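Local coordinates for periplasmic chaperone Spy (Escherichia coli, PDB 3OEO), which acts as an ATP-independent periplasmic chaperone, probably limiting protein aggregation and helping client proteins refold, at residues A[32-38]-A[106-111]. Residues are numbered along the deposited sequence.
With CD (cadmium ion), chain E.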
ATOM      1  N   LEU A  32      -3.772  15.737  19.005  1.00103.52           N
ATOM      2  CA  LEU A  32      -4.947  16.385  19.582  1.00102.99           C
ATOM      3  C   LEU A  32      -4.804  16.636  21.084  1.00104.38           C
ATOM      4  O   LEU A  32      -5.801  16.677  21.812  1.00103.19           O
ATOM      5  CB  LEU A  32      -6.195  15.539  19.297  1.00 99.42           C
ATOM      6  CG  LEU A  32      -6.231  14.762  17.977  1.00 97.19           C
ATOM      7  CD1 LEU A  32      -7.348  13.753  18.013  1.00 94.14           C
ATOM      8  CD2 LEU A  32      -6.364  15.687  16.770  1.00 98.57           C
ATOM      9  N   ASN A  33      -3.563  16.826  21.529  1.00107.10           N
ATOM     10  CA  ASN A  33      -3.236  16.956  22.951  1.00108.88           C
ATOM     11  C   ASN A  33      -3.927  15.889  23.796  1.00105.90           C
ATOM     12  O   ASN A  33      -4.761  16.183  24.657  1.00105.65           O
ATOM     13  CB  ASN A  33      -3.509  18.375  23.468  1.00111.83           C
ATOM     14  CG  ASN A  33      -2.388  19.348  23.125  1.00116.58           C
ATOM     15  OD1 ASN A  33      -1.493  19.036  22.336  1.00117.32           O
ATOM     16  ND2 ASN A  33      -2.433  20.534  23.724  1.00120.13           N
ATOM     17  N   LEU A  34      -3.574  14.643  23.503  1.00103.78           N
ATOM     18  CA  LEU A  34      -4.099  13.476  24.196  1.00101.37           C
ATOM     19  C   LEU A  34      -3.498  13.324  25.594  1.00103.65           C
ATOM     20  O   LEU A  34      -2.437  13.877  25.883  1.00107.15           O
ATOM     21  CB  LEU A  34      -3.843  12.216  23.363  1.00 99.34           C
ATOM     22  CG  LEU A  34      -2.408  11.767  23.087  1.00101.33           C
ATOM     23  CD1 LEU A  34      -2.408  10.280  22.837  1.00 99.36           C
ATOM     24  CD2 LEU A  34      -1.783  12.516  21.914  1.00102.48           C
ATOM     25  N   THR A  35      -4.181  12.567  26.448  1.00102.03           N
ATOM     26  CA  THR A  35      -3.762  12.385  27.838  1.00104.25           C
ATOM     27  C   THR A  35      -2.762  11.247  28.014  1.00105.28           C
ATOM     28  O   THR A  35      -2.417  10.545  27.055  1.00103.87           O
ATOM     29  CB  THR A  35      -4.968  12.125  28.774  1.00102.77           C
ATOM     30  OG1 THR A  35      -5.643  10.927  28.364  1.00 99.81           O
ATOM     31  CG2 THR A  35      -5.938  13.305  28.749  1.00102.42           C
ATOM     32  N   ASP A  36      -2.316  11.072  29.256  1.00107.77           N
ATOM     33  CA  ASP A  36      -1.396  10.003  29.624  1.00109.47           C
ATOM     34  C   ASP A  36      -2.068   8.636  29.758  1.00106.95           C
ATOM     35  O   ASP A  36      -1.409   7.644  30.061  1.00108.86           O
ATOM     36  CB  ASP A  36      -0.632  10.363  30.902  1.00114.14           C
ATOM     37  CG  ASP A  36       0.631  11.159  30.621  1.00117.91           C
ATOM     38  OD1 ASP A  36       1.383  10.789  29.693  1.00118.05           O
ATOM     39  OD2 ASP A  36       0.880  12.153  31.334  1.00120.87           O
ATOM     40  N   ALA A  37      -3.372   8.578  29.520  1.00103.05           N
ATOM     41  CA  ALA A  37      -4.075   7.305  29.483  1.00100.70           C
ATOM     42  C   ALA A  37      -4.202   6.827  28.038  1.00 97.76           C
ATOM     43  O   ALA A  37      -4.160   5.623  27.767  1.00 97.25           O
ATOM     44  CB  ALA A  37      -5.445   7.439  30.130  1.00 99.06           C
ATOM     45  N   GLN A  38      -4.320   7.790  27.123  1.00 95.96           N
ATOM     46  CA  GLN A  38      -4.631   7.537  25.713  1.00 92.88           C
ATOM     47  C   GLN A  38      -3.537   6.791  24.939  1.00 93.18           C
ATOM     48  O   GLN A  38      -3.775   5.689  24.441  1.00 91.66           O
ATOM     49  CB  GLN A  38      -5.006   8.850  25.012  1.00 92.05           C
ATOM     50  CG  GLN A  38      -6.323   9.463  25.498  1.00 91.08           C
ATOM     51  CD  GLN A  38      -6.561  10.879  24.989  1.00 91.24           C
ATOM     52  OE1 GLN A  38      -6.652  11.823  25.771  1.00 92.89           O
ATOM     53  NE2 GLN A  38      -6.664  11.031  23.676  1.00 90.52           N
ATOM     54  N   ILE A 106     -11.415   5.983  21.657  1.00 85.37           N
ATOM     55  CA  ILE A 106     -10.696   6.267  22.895  1.00 86.92           C
ATOM     56  C   ILE A 106     -10.679   7.775  23.116  1.00 87.57           C
ATOM     57  O   ILE A 106     -10.544   8.249  24.246  1.00 88.93           O
ATOM     58  CB  ILE A 106      -9.251   5.734  22.852  1.00 87.77           C
ATOM     59  CG1 ILE A 106      -9.250   4.219  22.646  1.00 88.06           C
ATOM     60  CG2 ILE A 106      -8.497   6.097  24.132  1.00 89.96           C
ATOM     61  CD1 ILE A 106      -7.869   3.627  22.469  1.00 89.43           C
ATOM     62  N   LEU A 107     -10.836   8.518  22.025  1.00 87.18           N
ATOM     63  CA  LEU A 107     -10.835   9.976  22.058  1.00 88.34           C
ATOM     64  C   LEU A 107     -11.958  10.594  22.901  1.00 88.69           C
ATOM     65  O   LEU A 107     -12.805   9.888  23.463  1.00 88.19           O
ATOM     66  CB  LEU A 107     -10.873  10.530  20.627  1.00 87.98           C
ATOM     67  CG  LEU A 107      -9.615  11.102  19.956  1.00 89.23           C
ATOM     68  CD1 LEU A 107      -8.311  10.473  20.440  1.00 90.14           C
ATOM     69  CD2 LEU A 107      -9.743  10.990  18.442  1.00 88.67           C
ATOM     70  N   THR A 108     -11.925  11.920  23.000  1.00 89.92           N
ATOM     71  CA  THR A 108     -12.966  12.701  23.650  1.00 90.44           C
ATOM     72  C   THR A 108     -13.623  13.577  22.584  1.00 90.76           C
ATOM     73  O   THR A 108     -13.011  13.834  21.545  1.00 91.02           O
ATOM     74  CB  THR A 108     -12.385  13.607  24.752  1.00 92.35           C
ATOM     75  OG1 THR A 108     -11.465  14.540  24.171  1.00 93.80           O
ATOM     76  CG2 THR A 108     -11.677  12.780  25.827  1.00 92.69           C
ATOM     77  N   PRO A 109     -14.865  14.036  22.832  1.00 91.02           N
ATOM     78  CA  PRO A 109     -15.562  14.944  21.924  1.00 91.95           C
ATOM     79  C   PRO A 109     -14.732  16.142  21.446  1.00 93.75           C
ATOM     80  O   PRO A 109     -14.819  16.516  20.274  1.00 94.34           O
ATOM     81  CB  PRO A 109     -16.745  15.413  22.765  1.00 92.74           C
ATOM     82  CG  PRO A 109     -17.075  14.227  23.586  1.00 91.41           C
ATOM     83  CD  PRO A 109     -15.758  13.571  23.911  1.00 90.73           C
ATOM     84  N   GLU A 110     -13.940  16.733  22.337  1.00 94.96           N
ATOM     85  CA  GLU A 110     -13.090  17.869  21.966  1.00 97.32           C
ATOM     86  C   GLU A 110     -11.879  17.444  21.135  1.00 96.73           C
ATOM     87  O   GLU A 110     -11.313  18.253  20.393  1.00 98.78           O
ATOM     88  CB  GLU A 110     -12.658  18.682  23.198  1.00 99.53           C
ATOM     89  CG  GLU A 110     -11.984  17.891  24.322  1.00 99.54           C
ATOM     90  CD  GLU A 110     -12.969  17.361  25.360  1.00 98.93           C
ATOM     91  OE1 GLU A 110     -12.835  17.726  26.548  1.00100.20           O
ATOM     92  OE2 GLU A 110     -13.874  16.580  24.994  1.00 97.50           O
ATOM     93  N   GLN A 111     -11.495  16.174  21.259  1.00 94.19           N
ATOM     94  CA  GLN A 111     -10.375  15.619  20.500  1.00 93.37           C
ATOM     95  C   GLN A 111     -10.826  15.051  19.153  1.00 91.46           C
ATOM     96  O   GLN A 111     -10.203  15.328  18.125  1.00 92.23           O
ATOM     97  CB  GLN A 111      -9.624  14.573  21.327  1.00 92.58           C
ATOM     98  CG  GLN A 111      -8.775  15.171  22.447  1.00 94.82           C
ATOM     99  CD  GLN A 111      -8.274  14.138  23.454  1.00 94.64           C
ATOM    100  OE1 GLN A 111      -8.663  12.967  23.422  1.00 92.46           O
ATOM    101  NE2 GLN A 111      -7.408  14.577  24.359  1.00 97.34           N
TER
HETATM  102 CD    CD E   5       3.248  12.662  29.940  1.00 68.42          CD
HETATM  103  O   HOH W   1       2.220  12.808  28.092  1.00 85.73           O
HETATM  104  O   HOH W   2       4.653  14.258  30.207  1.00 16.00           O
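Leu32 points its branched apolar side chain at the start of helix 109-118, where its CD1 lies 3.7 Å from Leu107 CD2 and 3.3 Å from the carbonyl O of Gln111. At Asn33 the chain adopts a left-handed conformation, which an Asn tolerates well, and Asn33 O accepts a weak hydrogen bond from Gln111 NE2 (3.1 Å). Leu34 turns the end of its side chain away, onto Lys39 and Ile42. It opens the sequence Leu-Thr-Asp-Ala-Gln, an LTxxQ motif of the CpxP/Spy family, with Thr35 as its threonine; Leu107 to Gln111 repeats it. In each, Thr and Gln form a capping box at a helix start, and the two glutamines face one another. Asp36, exposed and out of reach of 106-111, binds a cadmium ion through OD1 (2.6 Å) and OD2 (2.8 Å). Gln38 OE1 accepts hydrogen bonds from Thr35 N (2.7 Å) and Gln111 NE2 (3.2 Å), while Gln38 NE2 donates weakly to Gln111 OE1 (2.8 Å): an amide both donates and accepts, so two buried glutamines can pair reciprocally. The aliphatic Gln38 CG packs 4.2 Å from Ile106 CG2.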